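MdbA (Actinomyces oris, PDB 4Z7X) is a thiol-disulfide oxidoreductase of the thioredoxin superfamily that probably forms disulfide bonds in exported proteins, including those of the sortase-assembled pilus pathway. Local coordinates at residues 26-29 with 30-33; 103-106 with 107-111; 117-120 with 121-124; 126-129 with 130-134; 169-173 with 174-178. All coordinates share one frame; numbering follows the deposited sequence. Where two conformers were deposited one is given.

Interaction 1: 26-29 with 30-33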
loop_
_atom_site.group_PDB
_atom_site.type_symbol
_atom_site.label_atom_id
_atom_site.label_comp_id
_atom_site.label_asym_id
_atom_site.label_seq_id
_atom_site.Cartn_x
_atom_site.Cartn_y
_atom_site.Cartn_z
ATOM N N ALA A 26 5.995 -6.283 13.232
ATOM C CA ALA A 26 6.403 -5.203 14.154
ATOM C C ALA A 26 5.965 -5.481 15.572
ATOM O O ALA A 26 6.720 -5.226 16.502
ATOM C CB ALA A 26 5.839 -3.868 13.701
ATOM N N ASN A 27 4.737 -5.976 15.750
ATOM C CA ASN A 27 4.220 -6.306 17.095
ATOM C C ASN A 27 4.422 -5.178 18.120
ATOM O O ASN A 27 5.019 -5.350 19.181
ATOM C CB ASN A 27 4.824 -7.599 17.573
ATOM C CG ASN A 27 4.300 -8.777 16.809
ATOM O OD1 ASN A 27 3.183 -8.754 16.261
ATOM N ND2 ASN A 27 5.100 -9.807 16.742
ATOM N N GLN A 28 3.893 -4.010 17.756
ATOM C CA GLN A 28 3.995 -2.837 18.582
ATOM C C GLN A 28 2.686 -2.086 18.642
ATOM O O GLN A 28 1.927 -2.036 17.667
ATOM C CB GLN A 28 5.021 -1.846 18.012
ATOM C CG GLN A 28 6.441 -2.217 18.228
ATOM C CD GLN A 28 7.293 -1.106 17.779
ATOM O OE1 GLN A 28 7.250 -0.004 18.345
ATOM N NE2 GLN A 28 8.032 -1.347 16.714
ATOM N N GLY A 29 2.469 -1.424 19.770
ATOM C CA GLY A 29 1.353 -0.486 19.889
ATOM C C GLY A 29 1.506 0.610 18.850
ATOM O O GLY A 29 2.602 1.033 18.554
ATOM N N GLY A 30 0.403 1.052 18.269
ATOM C CA GLY A 30 0.465 2.099 17.261
ATOM C C GLY A 30 0.832 1.685 15.861
ATOM O O GLY A 30 0.989 2.539 14.986
ATOM N N ILE A 31 1.009 0.398 15.654
ATOM C CA ILE A 31 1.320 -0.130 14.356
ATOM C C ILE A 31 0.341 -1.264 14.085
ATOM O O ILE A 31 0.091 -2.099 14.959
ATOM C CB ILE A 31 2.797 -0.631 14.302
ATOM C CG1 ILE A 31 3.755 0.536 14.662
ATOM C CG2 ILE A 31 3.131 -1.248 12.934
ATOM C CD1 ILE A 31 5.223 0.198 14.644
ATOM N N PRO A 32 -0.231 -1.325 12.852
ATOM C CA PRO A 32 -1.200 -2.411 12.623
ATOM C C PRO A 32 -0.620 -3.800 12.913
ATOM O O PRO A 32 0.566 -4.056 12.675
ATOM C CB PRO A 32 -1.614 -2.240 11.174
ATOM C CG PRO A 32 -1.285 -0.802 10.871
ATOM C CD PRO A 32 -0.052 -0.509 11.671
ATOM N N LYS A 33 -1.478 -4.688 13.415
ATOM C CA LYS A 33 -1.031 -6.010 13.864
ATOM C C LYS A 33 -0.343 -6.843 12.800
ATOM O O LYS A 33 0.530 -7.631 13.112
ATOM C CB LYS A 33 -2.242 -6.792 14.397
ATOM C CG LYS A 33 -2.861 -6.220 15.662
ATOM C CD LYS A 33 -4.235 -6.861 15.934
ATOM C CE LYS A 33 -5.334 -6.279 15.024
ATOM N NZ LYS A 33 -6.692 -6.894 15.180
HETATM O O HOH W 1 2.812 -6.133 13.646
HETATM O O HOH W 2 0.890 -9.769 14.830
HETATM O O HOH W 3 2.016 -4.172 15.467
#
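A type II beta turn, Q28 to I31, folds the loop ahead of strand 41-43 back on itself, with G29 and G30 at its corners. I31 N donates to Q28 O at 3.3 Å, reaching that oxygen from above the carbonyl plane. The backbone at G30 (phi 81°) calls for glycine, since a CB there would clash with G29 O. The I31 side chain turns back over the first arm: CG2 meets A26 CB at 3.8 Å, while CD1 lies alongside the Q28 chain, 3.9 Å from Q28 CB. Q28 keeps CG anti to its carbonyl carbon (chi1 -76°) and runs extended beyond it, side by side with the I31 side chain; its OE1 is taken by K179 of helix 178-190, which I31 also touches. Cutting I31 back to an alanine would remove CG2 and CD1 and is likely to open a gap between A26, Q28 and that helix. Water bridges the wider mouth of the loop. One joins Q28 N to I31 O, a second N27 N to K33 O, and a third donates both to N27 OD1 at 2.9 Å and to K33 O at 2.8 Å.

Interaction 2: 103-106 with 107-111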
loop_
_atom_site.group_PDB
_atom_site.type_symbol
_atom_site.label_atom_id
_atom_site.label_comp_id
_atom_site.label_asym_id
_atom_site.label_seq_id
_atom_site.Cartn_x
_atom_site.Cartn_y
_atom_site.Cartn_z
ATOM N N GLU A 103 -0.134 16.166 5.456
ATOM C CA GLU A 103 -0.924 15.561 6.516
ATOM C C GLU A 103 -1.992 14.594 5.986
ATOM O O GLU A 103 -2.335 13.646 6.673
ATOM C CB GLU A 103 -1.527 16.590 7.469
ATOM C CG GLU A 103 -0.473 17.319 8.278
ATOM C CD GLU A 103 0.434 16.380 9.055
ATOM O OE1 GLU A 103 1.641 16.407 8.779
ATOM O OE2 GLU A 103 -0.065 15.619 9.935
ATOM N N TRP A 104 -2.476 14.789 4.749
ATOM C CA TRP A 104 -3.379 13.803 4.119
ATOM C C TRP A 104 -2.833 12.370 4.252
ATOM O O TRP A 104 -3.588 11.455 4.523
ATOM C CB TRP A 104 -3.615 14.128 2.646
ATOM C CG TRP A 104 -4.450 13.133 1.922
ATOM C CD1 TRP A 104 -4.078 12.396 0.836
ATOM C CD2 TRP A 104 -5.812 12.773 2.202
ATOM N NE1 TRP A 104 -5.109 11.614 0.406
ATOM C CE2 TRP A 104 -6.193 11.818 1.223
ATOM C CE3 TRP A 104 -6.754 13.163 3.171
ATOM C CZ2 TRP A 104 -7.459 11.232 1.200
ATOM C CZ3 TRP A 104 -8.030 12.569 3.135
ATOM C CH2 TRP A 104 -8.361 11.627 2.161
ATOM N N THR A 105 -1.522 12.187 4.097
ATOM C CA THR A 105 -0.939 10.877 4.249
ATOM C C THR A 105 -1.190 10.297 5.632
ATOM O O THR A 105 -1.504 9.100 5.731
ATOM C CB THR A 105 0.561 10.925 3.910
ATOM O OG1 THR A 105 0.683 11.394 2.563
ATOM C CG2 THR A 105 1.236 9.564 4.089
ATOM N N SER A 106 -1.059 11.113 6.689
ATOM C CA SER A 106 -1.360 10.621 8.024
ATOM C C SER A 106 -2.849 10.298 8.181
ATOM O O SER A 106 -3.208 9.361 8.872
ATOM C CB SER A 106 -0.936 11.609 9.115
ATOM O OG SER A 106 0.491 11.707 9.182
ATOM N N VAL A 107 -3.710 11.119 7.591
ATOM C CA VAL A 107 -5.149 10.861 7.669
ATOM C C VAL A 107 -5.453 9.492 7.053
ATOM O O VAL A 107 -6.112 8.636 7.685
ATOM C CB VAL A 107 -5.949 11.973 7.005
ATOM C CG1 VAL A 107 -7.434 11.647 7.001
ATOM C CG2 VAL A 107 -5.705 13.296 7.732
ATOM N N VAL A 108 -4.974 9.291 5.836
ATOM C CA VAL A 108 -5.203 8.018 5.148
ATOM C C VAL A 108 -4.566 6.858 5.906
ATOM O O VAL A 108 -5.217 5.814 6.079
ATOM C CB VAL A 108 -4.702 8.000 3.693
ATOM C CG1 VAL A 108 -5.005 6.653 3.064
ATOM C CG2 VAL A 108 -5.326 9.107 2.882
HETATM N N MSE A 109 -3.315 7.032 6.383
HETATM C CA MSE A 109 -2.669 5.929 7.104
HETATM C C MSE A 109 -3.411 5.555 8.390
HETATM O O MSE A 109 -3.480 4.392 8.768
HETATM C CB MSE A 109 -1.170 6.161 7.311
HETATM C CG MSE A 109 -0.467 6.020 5.976
HETATM SE SE MSE A 109 1.470 6.209 6.119
HETATM C CE MSE A 109 1.808 4.633 7.199
ATOM N N ASN A 110 -3.963 6.528 9.096
ATOM C CA ASN A 110 -4.736 6.198 10.272
ATOM C C ASN A 110 -5.998 5.406 9.937
ATOM O O ASN A 110 -6.330 4.448 10.622
ATOM C CB ASN A 110 -5.050 7.475 11.060
ATOM C CG ASN A 110 -3.914 7.837 11.989
ATOM O OD1 ASN A 110 -3.672 7.099 12.924
ATOM N ND2 ASN A 110 -3.216 8.946 11.749
ATOM N N ALA A 111 -6.687 5.770 8.852
ATOM C CA ALA A 111 -7.872 5.025 8.447
ATOM C C ALA A 111 -7.463 3.631 7.932
ATOM O O ALA A 111 -8.099 2.637 8.258
ATOM C CB ALA A 111 -8.637 5.757 7.360
#
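W104 and V108, one helical turn apart, make the closest side-chain meeting here, a CH-pi contact. CG2 of V108 sits over one face of the indole, 3.6 Å from the centroid of the five-membered ring and displaced toward the rim, where CE2 of W104 is 3.3 Å away. Chi1 of 177° swings the indole back beside the W104 carbonyl carbon, and V108 sends its CG2 toward it while CG1 leaves the other way, to A130 of helix 123-140. V107 adds a looser apolar touch, its CG1 lying 4.0 Å from CZ3 of W104, the two side chains crossing at about a right angle. On another side of the helix CG2 of T105 and the selenium of selenomethionine M109 run alongside each other, 3.9 Å apart.

Polar contacts follow the backbone. V107 N, V108 N and M109 N donate to the oxygens of E103, W104 and T105, the V108 bond being almost straight (176°). S106 O is gripped twice from N110: by its backbone N, and by ND2 at 2.9 Å from the opposite face of the carbonyl plane, a more bent approach (134°). The amide of N110 is also held from outside, OD1 by Y177 N and ND2 by D175, which fixes its rotation; S106 OG and E103 are bound to K98, and T105 OG1 to D64 and S66.

The whole is an i to i+3 and i to i+4 pattern of an alpha helix at the start of helix 103-118, a largely buried stretch in the alpha-helical region that accompanies the thioredoxin fold, as in DsbA-like oxidoreductases.

Interaction 3: 117-120 with 121-124. With 3CX ((2S)-3-(cyclohexylamino)-2-hydroxypropane-1-sulfonic acid), chain C.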
loop_
_atom_site.group_PDB
_atom_site.type_symbol
_atom_site.label_atom_id
_atom_site.label_comp_id
_atom_site.label_asym_id
_atom_site.label_seq_id
_atom_site.Cartn_x
_atom_site.Cartn_y
_atom_site.Cartn_z
ATOM N N ASP A 117 -6.449 -3.606 10.763
ATOM C CA ASP A 117 -6.661 -4.255 12.028
ATOM C C ASP A 117 -8.065 -4.848 12.181
ATOM O O ASP A 117 -8.212 -5.852 12.870
ATOM C CB ASP A 117 -6.421 -3.275 13.188
ATOM C CG ASP A 117 -4.951 -3.123 13.558
ATOM O OD1 ASP A 117 -4.112 -3.937 13.097
ATOM O OD2 ASP A 117 -4.649 -2.223 14.382
ATOM N N GLU A 118 -9.092 -4.237 11.568
ATOM C CA GLU A 118 -10.464 -4.638 11.822
ATOM C C GLU A 118 -11.236 -5.173 10.612
ATOM O O GLU A 118 -12.265 -5.842 10.773
ATOM C CB GLU A 118 -11.227 -3.477 12.428
ATOM C CG GLU A 118 -10.599 -2.975 13.719
ATOM C CD GLU A 118 -11.635 -2.689 14.778
ATOM O OE1 GLU A 118 -12.789 -2.371 14.422
ATOM O OE2 GLU A 118 -11.305 -2.812 15.965
ATOM N N ALA A 119 -10.768 -4.852 9.408
ATOM C CA ALA A 119 -11.439 -5.286 8.176
ATOM C C ALA A 119 -10.396 -5.624 7.093
ATOM O O ALA A 119 -10.431 -5.080 5.984
ATOM C CB ALA A 119 -12.388 -4.222 7.685
ATOM N N PRO A 120 -9.460 -6.518 7.412
ATOM C CA PRO A 120 -8.358 -6.777 6.473
ATOM C C PRO A 120 -8.832 -7.303 5.106
ATOM O O PRO A 120 -8.172 -7.056 4.108
ATOM C CB PRO A 120 -7.489 -7.807 7.209
ATOM C CG PRO A 120 -8.432 -8.406 8.239
ATOM C CD PRO A 120 -9.275 -7.227 8.683
ATOM N N ALA A 121 -9.994 -7.945 5.055
ATOM C CA ALA A 121 -10.521 -8.418 3.771
ATOM C C ALA A 121 -10.732 -7.308 2.757
ATOM O O ALA A 121 -10.759 -7.559 1.561
ATOM C CB ALA A 121 -11.811 -9.204 3.954
ATOM N N GLN A 122 -11.003 -6.113 3.234
ATOM C CA GLN A 122 -11.214 -4.956 2.355
ATOM C C GLN A 122 -10.010 -4.058 2.245
ATOM O O GLN A 122 -10.085 -2.984 1.653
ATOM C CB GLN A 122 -12.399 -4.160 2.836
ATOM C CG GLN A 122 -13.744 -4.843 2.631
ATOM C CD GLN A 122 -14.134 -5.814 3.700
ATOM O OE1 GLN A 122 -13.970 -5.547 4.881
ATOM N NE2 GLN A 122 -14.750 -6.916 3.288
ATOM N N SER A 123 -8.874 -4.486 2.787
ATOM C CA SER A 123 -7.710 -3.586 2.826
ATOM C C SER A 123 -7.172 -3.194 1.445
ATOM O O SER A 123 -6.881 -2.013 1.222
ATOM C CB SER A 123 -6.574 -4.119 3.691
ATOM O OG SER A 123 -6.112 -5.363 3.256
ATOM N N LEU A 124 -7.003 -4.160 0.526
ATOM C CA LEU A 124 -6.451 -3.797 -0.786
ATOM C C LEU A 124 -7.417 -2.912 -1.591
ATOM O O LEU A 124 -6.998 -1.964 -2.268
ATOM C CB LEU A 124 -5.981 -5.052 -1.531
ATOM C CG LEU A 124 -5.129 -4.817 -2.759
ATOM C CD1 LEU A 124 -3.909 -3.972 -2.450
ATOM C CD2 LEU A 124 -4.724 -6.149 -3.374
HETATM O OAA 3CX C . -2.244 -17.054 2.722
HETATM O OAB 3CX C . -0.530 -15.523 1.633
HETATM O OAC 3CX C . -0.964 -12.533 2.562
HETATM O OAD 3CX C . -0.301 -15.991 3.908
HETATM C CAE 3CX C . -4.064 -7.315 5.135
HETATM C CAF 3CX C . -2.981 -7.631 6.133
HETATM C CAG 3CX C . -4.861 -8.501 4.606
HETATM C CAH 3CX C . -2.160 -8.833 5.665
HETATM C CAI 3CX C . -4.087 -9.716 4.155
HETATM C CAJ 3CX C . -2.472 -12.222 4.341
HETATM C CAK 3CX C . -2.199 -14.495 3.364
HETATM N NAL 3CX C . -1.843 -10.895 4.493
HETATM C CAM 3CX C . -1.479 -13.181 3.703
HETATM C CAN 3CX C . -2.615 -9.612 4.439
HETATM S SAO 3CX C . -1.258 -15.772 2.850
HETATM O O HOH W 4 -7.624 -7.151 0.902
#
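One carbonyl oxygen, P120 O, takes both donors of S123, and the two arrive by quite different routes. The S123 hydroxyl, OG, donates at 2.8 Å in the plane of the carbonyl, on a lone pair, whereas the backbone N of S123 comes in at 3.0 Å from well above that plane. The hydroxyl can do this because chi1 of 59° tucks OG between the backbone N and the carbonyl carbon, the crowded position, facing back toward P120. A water donates to the same oxygen in a longer bond and accepts from L124 N at 3.1 Å. S123 OG is also hydrogen-bonded to the Y43 hydroxyl, which further limits its rotation.

The pair forms one wall for the bound cyclohexylamino-hydroxypropane sulfonate. Its cyclohexyl carbon CAE lies 3.4 Å from S123 OG, and CAG packs 3.8 Å from CB of P120, so this end of the ligand is met by the proline ring and a hydroxyl. The ligand is also hydrogen-bonded to T42, G44, E45 and G46.

The proline sits in a short 3-10 turn, in which Q122 N donates to A119 O at 3.0 Å. The Q122 side chain bends at chi2 (84°) and folds back, bringing OE1 to 3.5 Å from CB of A119.

A119 leaves helix 103-118, and Q122 occupies the N-cap position of helix 123-140. The contact is thus the tight corner between two consecutive helices; V164 of helix 162-165 and P161 just before it lie against A119, and Y43, at the end of strand 41-43, is bonded to S123 beside the ligand pocket.

Interaction 4: 126-129 with 130-134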
loop_
_atom_site.group_PDB
_atom_site.type_symbol
_atom_site.label_atom_id
_atom_site.label_comp_id
_atom_site.label_asym_id
_atom_site.label_seq_id
_atom_site.Cartn_x
_atom_site.Cartn_y
_atom_site.Cartn_z
ATOM N N PHE A 126 -9.555 -0.873 -0.231
ATOM C CA PHE A 126 -9.540 0.452 0.433
ATOM C C PHE A 126 -8.315 1.251 0.009
ATOM O O PHE A 126 -8.375 2.460 -0.197
ATOM C CB PHE A 126 -9.620 0.299 1.941
ATOM C CG PHE A 126 -9.735 1.608 2.655
ATOM C CD1 PHE A 126 -10.878 2.405 2.518
ATOM C CD2 PHE A 126 -8.736 2.045 3.476
ATOM C CE1 PHE A 126 -10.983 3.605 3.182
ATOM C CE2 PHE A 126 -8.838 3.275 4.157
ATOM C CZ PHE A 126 -9.950 4.063 3.980
ATOM N N HIS A 127 -7.192 0.566 -0.105
ATOM C CA HIS A 127 -5.977 1.194 -0.624
ATOM C C HIS A 127 -6.241 1.851 -1.962
ATOM O O HIS A 127 -5.910 3.009 -2.196
ATOM C CB HIS A 127 -4.897 0.109 -0.771
ATOM C CG HIS A 127 -3.607 0.579 -1.346
ATOM N ND1 HIS A 127 -2.684 1.285 -0.619
ATOM C CD2 HIS A 127 -3.063 0.387 -2.567
ATOM C CE1 HIS A 127 -1.638 1.529 -1.374
ATOM N NE2 HIS A 127 -1.838 0.978 -2.562
ATOM N N ASN A 128 -6.837 1.081 -2.855
ATOM C CA ASN A 128 -7.232 1.624 -4.151
ATOM C C ASN A 128 -8.180 2.802 -4.029
ATOM O O ASN A 128 -8.053 3.811 -4.770
ATOM C CB ASN A 128 -7.877 0.544 -5.013
ATOM C CG ASN A 128 -8.341 1.091 -6.336
ATOM O OD1 ASN A 128 -7.520 1.340 -7.230
ATOM N ND2 ASN A 128 -9.633 1.317 -6.477
ATOM N N ALA A 129 -9.185 2.661 -3.170
ATOM C CA ALA A 129 -10.173 3.700 -3.053
ATOM C C ALA A 129 -9.595 5.002 -2.524
ATOM O O ALA A 129 -10.026 6.089 -2.934
ATOM C CB ALA A 129 -11.355 3.214 -2.226
ATOM N N ALA A 130 -8.619 4.914 -1.612
ATOM C CA ALA A 130 -8.007 6.114 -1.043
ATOM C C ALA A 130 -7.204 6.814 -2.119
ATOM O O ALA A 130 -7.209 8.029 -2.199
ATOM C CB ALA A 130 -7.111 5.748 0.106
ATOM N N PHE A 131 -6.522 6.049 -2.963
ATOM C CA PHE A 131 -5.829 6.665 -4.090
ATOM C C PHE A 131 -6.806 7.262 -5.099
ATOM O O PHE A 131 -6.509 8.273 -5.709
ATOM C CB PHE A 131 -4.891 5.683 -4.778
ATOM C CG PHE A 131 -3.474 5.738 -4.270
ATOM C CD1 PHE A 131 -2.782 6.926 -4.307
ATOM C CD2 PHE A 131 -2.849 4.643 -3.678
ATOM C CE1 PHE A 131 -1.471 7.009 -3.871
ATOM C CE2 PHE A 131 -1.533 4.717 -3.269
ATOM C CZ PHE A 131 -0.847 5.914 -3.350
ATOM N N GLU A 132 -7.962 6.648 -5.274
ATOM C CA GLU A 132 -8.988 7.150 -6.203
ATOM C C GLU A 132 -9.466 8.530 -5.767
ATOM O O GLU A 132 -9.751 9.403 -6.583
ATOM C CB GLU A 132 -10.162 6.144 -6.262
ATOM C CG GLU A 132 -11.264 6.479 -7.255
ATOM C CD GLU A 132 -12.122 5.261 -7.579
ATOM O OE1 GLU A 132 -11.819 4.146 -7.094
ATOM O OE2 GLU A 132 -13.117 5.414 -8.297
ATOM N N ILE A 133 -9.581 8.724 -4.461
ATOM C CA ILE A 133 -9.962 10.061 -3.952
ATOM C C ILE A 133 -8.953 11.112 -4.472
ATOM O O ILE A 133 -9.326 12.183 -4.974
ATOM C CB ILE A 133 -10.007 10.121 -2.396
ATOM C CG1 ILE A 133 -11.201 9.365 -1.860
ATOM C CG2 ILE A 133 -10.091 11.542 -1.876
ATOM C CD1 ILE A 133 -11.223 9.225 -0.355
ATOM N N PHE A 134 -7.677 10.800 -4.330
ATOM C CA PHE A 134 -6.631 11.720 -4.704
ATOM C C PHE A 134 -6.646 11.930 -6.212
ATOM O O PHE A 134 -6.561 13.056 -6.678
ATOM C CB PHE A 134 -5.272 11.189 -4.221
ATOM C CG PHE A 134 -4.170 12.205 -4.257
ATOM C CD1 PHE A 134 -3.897 12.993 -3.148
ATOM C CD2 PHE A 134 -3.403 12.374 -5.384
ATOM C CE1 PHE A 134 -2.886 13.932 -3.174
ATOM C CE2 PHE A 134 -2.384 13.318 -5.418
ATOM C CZ PHE A 134 -2.122 14.096 -4.310
#
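H127 and F131, one turn apart, meet as an offset edge-to-face pair: the phenylalanine presents its edge to the imidazole face, with planes at 86° and centroids 5.3 Å apart. CE2 of F131 comes to 3.7 Å from CE1 of H127. H127 holds CG anti to the backbone N (chi1 178°), while chi1 of F131, at -94°, is off the usual staggered positions; the two side chains run alongside, pointing the same way. ND1 of H127 is hydrogen-bonded to the Y65 hydroxyl, fixing the ring's rotation. A leucine in place of H127 would probably leave that hydroxyl without its nitrogen mate and F131 without the flat ring its edge points at. On another side of the helix E132, modelled in two conformers, reaches K157 in a salt bridge in at least one of them. The backbone bonds are regular, from A130 N to F126 O at 2.8 Å through to I133 N to A129 O at 3.1 Å. The segment lies within helix 123-140. F131 touches C70 of the probable CxxC motif at the start of helix 68-86; F126 and H127 pack on M112 of helix 103-118, while F126 and I133 rest on L151 of helix 148-157.

Interaction 5: 169-173 with 174-178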
loop_
_atom_site.group_PDB
_atom_site.type_symbol
_atom_site.label_atom_id
_atom_site.label_comp_id
_atom_site.label_asym_id
_atom_site.label_seq_id
_atom_site.Cartn_x
_atom_site.Cartn_y
_atom_site.Cartn_z
ATOM N N LYS A 169 -12.554 8.420 12.479
ATOM C CA LYS A 169 -12.392 9.778 13.013
ATOM C C LYS A 169 -11.544 9.755 14.283
ATOM O O LYS A 169 -10.622 10.553 14.416
ATOM C CB LYS A 169 -13.752 10.429 13.266
ATOM C CG LYS A 169 -13.649 11.827 13.841
ATOM C CD LYS A 169 -14.958 12.596 13.774
ATOM C CE LYS A 169 -14.798 13.973 14.415
ATOM N NZ LYS A 169 -13.716 14.753 13.758
ATOM N N ALA A 170 -11.846 8.842 15.202
ATOM C CA ALA A 170 -11.079 8.764 16.458
ATOM C C ALA A 170 -9.628 8.392 16.223
ATOM O O ALA A 170 -8.739 8.913 16.906
ATOM C CB ALA A 170 -11.730 7.797 17.415
ATOM N N ALA A 171 -9.375 7.504 15.256
ATOM C CA ALA A 171 -8.009 7.137 14.975
ATOM C C ALA A 171 -7.230 8.311 14.396
ATOM O O ALA A 171 -6.070 8.526 14.740
ATOM C CB ALA A 171 -7.981 5.963 14.023
ATOM N N VAL A 172 -7.856 9.023 13.488
ATOM C CA VAL A 172 -7.247 10.205 12.892
ATOM C C VAL A 172 -6.994 11.320 13.936
ATOM O O VAL A 172 -5.869 11.849 14.004
ATOM C CB VAL A 172 -8.098 10.738 11.708
ATOM C CG1 VAL A 172 -7.579 12.079 11.249
ATOM C CG2 VAL A 172 -8.109 9.779 10.504
ATOM N N ASP A 173 -8.004 11.627 14.765
ATOM C CA ASP A 173 -7.921 12.674 15.780
ATOM C C ASP A 173 -6.854 12.392 16.850
ATOM O O ASP A 173 -6.247 13.314 17.358
ATOM C CB ASP A 173 -9.294 12.848 16.463
ATOM C CG ASP A 173 -10.354 13.533 15.555
ATOM O OD1 ASP A 173 -10.006 14.063 14.487
ATOM O OD2 ASP A 173 -11.561 13.547 15.933
ATOM N N SER A 174 -6.674 11.104 17.180
ATOM C CA SER A 174 -5.738 10.677 18.190
ATOM C C SER A 174 -4.354 10.339 17.596
ATOM O O SER A 174 -3.433 10.034 18.344
ATOM C CB SER A 174 -6.301 9.469 18.958
ATOM O OG SER A 174 -6.337 8.287 18.182
ATOM N N ASP A 175 -4.227 10.365 16.255
ATOM C CA ASP A 175 -3.064 9.845 15.515
ATOM C C ASP A 175 -2.690 8.473 16.066
ATOM O O ASP A 175 -1.525 8.211 16.390
ATOM C CB ASP A 175 -1.903 10.838 15.634
ATOM C CG ASP A 175 -0.807 10.650 14.608
ATOM O OD1 ASP A 175 -1.086 10.112 13.501
ATOM O OD2 ASP A 175 0.353 11.135 14.885
ATOM N N LYS A 176 -3.675 7.577 16.102
ATOM C CA LYS A 176 -3.499 6.259 16.661
ATOM C C LYS A 176 -2.277 5.523 16.053
ATOM O O LYS A 176 -1.556 4.807 16.773
ATOM C CB LYS A 176 -4.739 5.401 16.439
ATOM C CG LYS A 176 -4.629 3.984 16.995
ATOM C CD LYS A 176 -5.958 3.228 16.871
ATOM C CE LYS A 176 -5.834 1.794 17.384
ATOM N NZ LYS A 176 -5.741 1.890 18.867
ATOM N N TYR A 177 -2.112 5.668 14.743
ATOM C CA TYR A 177 -1.059 4.992 14.028
ATOM C C TYR A 177 0.113 5.872 13.643
ATOM O O TYR A 177 0.876 5.566 12.711
ATOM C CB TYR A 177 -1.613 4.202 12.802
ATOM C CG TYR A 177 -2.649 3.147 13.183
ATOM C CD1 TYR A 177 -2.279 1.889 13.638
ATOM C CD2 TYR A 177 -4.003 3.420 13.107
ATOM C CE1 TYR A 177 -3.215 0.937 13.991
ATOM C CE2 TYR A 177 -4.955 2.466 13.448
ATOM C CZ TYR A 177 -4.561 1.219 13.896
ATOM O OH TYR A 177 -5.505 0.257 14.262
ATOM N N GLY A 178 0.343 6.921 14.421
ATOM C CA GLY A 178 1.495 7.784 14.160
ATOM C C GLY A 178 2.802 7.068 14.177
ATOM O O GLY A 178 3.699 7.450 13.458
#
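A Schellman motif closes helix 168-174. S174 turns its hydroxyl back onto the last turn, K176 rests its CB on A171 and leads away beyond it, and D175 points off the helix. S174 faces its own helix: with OG set between the backbone N and the carbonyl carbon (chi1 71°), the hydroxyl donates to A170 O at 2.8 Å, and S174 N reaches the same oxygen at 3.0 Å from the opposite face of its plane. That carbonyl near the end of the helix therefore has two donors, both from one residue. D175 then takes a positive phi (46°), reversing the chain so that K176 N donates to A171 O at 2.9 Å, in the carbonyl plane and nearly straight (168°). The companion bond, D175 N to V172 O, comes from far above its carbonyl plane.

The reversal sets K176 CB against CB of A171, 4.1 Å away. From there K176 runs out extended as far as CE and bends at NZ, its CG anti to the backbone N and lying over one face of the Y177 ring, offset toward the rim. D175 and Y177 face helix 103-118, where Y177 OH is hydrogen-bonded to D117; A171 and V172 also pack on that helix, on V114 and V107. A type I turn from D175 to G178 carries the chain on into helix 178-190, with Y177 at its N-cap position and G178 N donating to D175 O at 3.0 Å.

The five contacts follow one another along the chain, none nested or crossing. Interaction 1 closes a turn in the N-terminal loop before strand 41-43. Interaction 2 lies near the start of helix 103-118, interaction 3 makes the corner from its end into helix 123-140, and interaction 4 continues along that second helix. Interaction 5 ends helix 168-174 and leads into helix 178-190. In space 2 and 4 pack together, side chain on side chain. D117, in interaction 3, joins three contacts, bonding K33 of interaction 1 and Y177 of interaction 5, while N110 ties interaction 2 to 5. The N-terminal loop is thereby fastened to the helical region.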